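Long-range contact in SVP1-like protein 2 (PDB 4EXV), which probably binds phosphatidylinositol phosphates through its beta-propeller, and so associates with membranes, as a member of the autophagy-linked PROPPIN family: residues A[308-313]-A[332-337]. Numbering follows the deposited sequence.
Sequences PNRRLA and NQRNEI
Two guanidinium groups are the flat groups here. One face of the Arg334 guanidinium carries Leu312 CD2, which lies 3.6 Å from Arg334 NH2. Arg334 NH2 also sits at the edge of the Arg310 guanidinium, near its plane, with 4.1 Å between the two NH2 atoms. The two planes are turned 56° apart, so the like charges meet obliquely and do not stack. This closeness is probably tolerated because Arg334 NE forms a salt bridge with Asp314 and Arg334 NH2 hydrogen-bonds to Lys285 O. The Arg334 chain bends at chi3 (80°), which brings its end over Leu312. CG of Leu312 is anti to its backbone N (chi1 172°), which points CD1 to Asn335 O, 3.6 Å away, and to Arg334 CB. An alanine in place of Arg334 would remove the cover over Leu312 CD2 and both polar ties, and would probably leave this corner of the blade less firmly held.

The backbones pair as antiparallel strands. Ala313 and Asn335 form the hydrogen-bonded pair. Ala313 N donates to Asn335 O at 2.9 Å, nearly along the C=O axis. The return bond from Asn335 N to Ala313 O is weak, at 3.4 Å. Leu312 and Glu336 are the next, non-hydrogen-bonded pair. Ile337 N then donates to Arg311 O at 2.6 Å, from above the carbonyl plane. The Ile337 side chain lies along this same peptide, with CD1 3.7 Å from Leu312 N.

Arg311 N hydrogen-bonds back to Pro308 O, closing a type I turn. Arg311 and Leu312 both face Trp307, forming a G1 beta bulge. The contact joins the third strand, 312-321, to the fourth, 326-336, which is at the outer edge of a four-stranded antiparallel blade, in the seven-bladed beta-propeller of the PROPPIN family.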
loop_
_atom_site.group_PDB
_atom_site.type_symbol
_atom_site.label_atom_id
_atom_site.label_comp_id
_atom_site.label_asym_id
_atom_site.label_seq_id
_atom_site.Cartn_x
_atom_site.Cartn_y
_atom_site.Cartn_z
ATOM N N PRO A 308 9.348 -4.203 11.321
ATOM C CA PRO A 308 10.713 -4.354 10.799
ATOM C C PRO A 308 11.755 -4.525 11.908
ATOM O O PRO A 308 12.458 -5.534 11.924
ATOM C CB PRO A 308 10.951 -3.044 10.058
ATOM C CG PRO A 308 9.603 -2.410 9.908
ATOM C CD PRO A 308 8.787 -2.874 11.039
ATOM N N ASN A 309 11.842 -3.558 12.823
ATOM C CA ASN A 309 12.796 -3.609 13.942
ATOM C C ASN A 309 12.781 -4.871 14.803
ATOM O O ASN A 309 13.829 -5.299 15.276
ATOM C CB ASN A 309 12.614 -2.405 14.857
ATOM C CG ASN A 309 13.123 -1.134 14.232
ATOM O OD1 ASN A 309 12.345 -0.305 13.742
ATOM N ND2 ASN A 309 14.445 -0.974 14.225
ATOM N N ARG A 310 11.606 -5.447 15.041
ATOM C CA ARG A 310 11.532 -6.647 15.862
ATOM C C ARG A 310 11.410 -7.888 14.993
ATOM O O ARG A 310 11.358 -9.006 15.514
ATOM C CB ARG A 310 10.379 -6.580 16.870
ATOM C CG ARG A 310 9.951 -5.167 17.242
ATOM C CD ARG A 310 9.869 -4.993 18.744
ATOM N NE ARG A 310 8.643 -5.529 19.333
ATOM C CZ ARG A 310 8.539 -5.887 20.615
ATOM N NH1 ARG A 310 9.594 -5.777 21.424
ATOM N NH2 ARG A 310 7.389 -6.364 21.088
ATOM N N ARG A 311 11.376 -7.693 13.672
ATOM C CA ARG A 311 11.229 -8.813 12.732
ATOM C C ARG A 311 10.103 -9.742 13.216
ATOM O O ARG A 311 10.291 -10.941 13.419
ATOM C CB ARG A 311 12.571 -9.555 12.566
ATOM C CG ARG A 311 13.701 -8.691 11.934
ATOM C CD ARG A 311 15.127 -9.240 12.161
ATOM N NE ARG A 311 15.894 -8.431 13.127
ATOM C CZ ARG A 311 17.161 -8.665 13.494
ATOM N NH1 ARG A 311 17.840 -9.693 12.985
ATOM N NH2 ARG A 311 17.757 -7.865 14.377
ATOM N N LEU A 312 8.923 -9.156 13.394
ATOM C CA LEU A 312 7.849 -9.784 14.154
ATOM C C LEU A 312 6.516 -9.611 13.439
ATOM O O LEU A 312 6.239 -8.539 12.910
ATOM C CB LEU A 312 7.777 -9.119 15.531
ATOM C CG LEU A 312 6.638 -9.428 16.505
ATOM C CD1 LEU A 312 6.738 -10.863 17.045
ATOM C CD2 LEU A 312 6.631 -8.398 17.647
ATOM N N ALA A 313 5.687 -10.651 13.430
ATOM C CA ALA A 313 4.409 -10.591 12.717
ATOM C C ALA A 313 3.184 -10.898 13.577
ATOM O O ALA A 313 2.856 -12.077 13.828
ATOM C CB ALA A 313 4.432 -11.500 11.500
ATOM N N ASN A 332 -4.362 -12.993 17.940
ATOM C CA ASN A 332 -4.228 -14.450 18.021
ATOM C C ASN A 332 -2.838 -14.927 18.368
ATOM O O ASN A 332 -2.667 -15.920 19.090
ATOM C CB ASN A 332 -4.549 -15.084 16.658
ATOM C CG ASN A 332 -5.997 -14.907 16.255
ATOM O OD1 ASN A 332 -6.899 -14.808 17.114
ATOM N ND2 ASN A 332 -6.241 -14.871 14.940
ATOM N N GLN A 333 -1.847 -14.227 17.817
ATOM C CA GLN A 333 -0.538 -14.818 17.591
ATOM C C GLN A 333 0.535 -13.805 17.254
ATOM O O GLN A 333 0.298 -12.852 16.497
ATOM C CB GLN A 333 -0.641 -15.781 16.414
ATOM C CG GLN A 333 -0.021 -17.126 16.650
ATOM C CD GLN A 333 -0.167 -18.017 15.430
ATOM O OE1 GLN A 333 -0.785 -17.621 14.425
ATOM N NE2 GLN A 333 0.399 -19.223 15.505
ATOM N N ARG A 334 1.718 -14.038 17.820
ATOM C CA ARG A 334 2.947 -13.343 17.443
ATOM C C ARG A 334 4.014 -14.365 17.041
ATOM O O ARG A 334 4.355 -15.270 17.811
ATOM C CB ARG A 334 3.460 -12.464 18.589
ATOM C CG ARG A 334 2.364 -11.822 19.437
ATOM C CD ARG A 334 2.912 -10.738 20.366
ATOM N NE ARG A 334 3.134 -9.466 19.675
ATOM C CZ ARG A 334 3.575 -8.358 20.263
ATOM N NH1 ARG A 334 3.845 -8.349 21.565
ATOM N NH2 ARG A 334 3.746 -7.252 19.550
ATOM N N ASN A 335 4.518 -14.237 15.822
ATOM C CA ASN A 335 5.595 -15.101 15.363
ATOM C C ASN A 335 6.799 -14.267 14.961
ATOM O O ASN A 335 6.654 -13.233 14.314
ATOM C CB ASN A 335 5.135 -15.980 14.194
ATOM C CG ASN A 335 3.803 -16.651 14.463
ATOM O OD1 ASN A 335 3.581 -17.212 15.543
ATOM N ND2 ASN A 335 2.897 -16.579 13.491
ATOM N N GLU A 336 7.987 -14.697 15.366
ATOM C CA GLU A 336 9.203 -14.033 14.924
ATOM C C GLU A 336 9.365 -14.356 13.448
ATOM O O GLU A 336 8.971 -15.430 12.998
ATOM C CB GLU A 336 10.413 -14.516 15.727
ATOM C CG GLU A 336 10.091 -14.871 17.183
ATOM C CD GLU A 336 11.337 -15.174 18.004
ATOM O OE1 GLU A 336 11.687 -14.338 18.870
ATOM O OE2 GLU A 336 11.964 -16.241 17.789
ATOM N N ILE A 337 9.907 -13.408 12.692
ATOM C CA ILE A 337 10.255 -13.641 11.290
ATOM C C ILE A 337 11.666 -14.207 11.210
ATOM O O ILE A 337 12.631 -13.502 11.541
ATOM C CB ILE A 337 10.282 -12.329 10.485
ATOM C CG1 ILE A 337 8.908 -11.670 10.450
ATOM C CG2 ILE A 337 10.807 -12.578 9.075
ATOM C CD1 ILE A 337 8.966 -10.268 9.866
#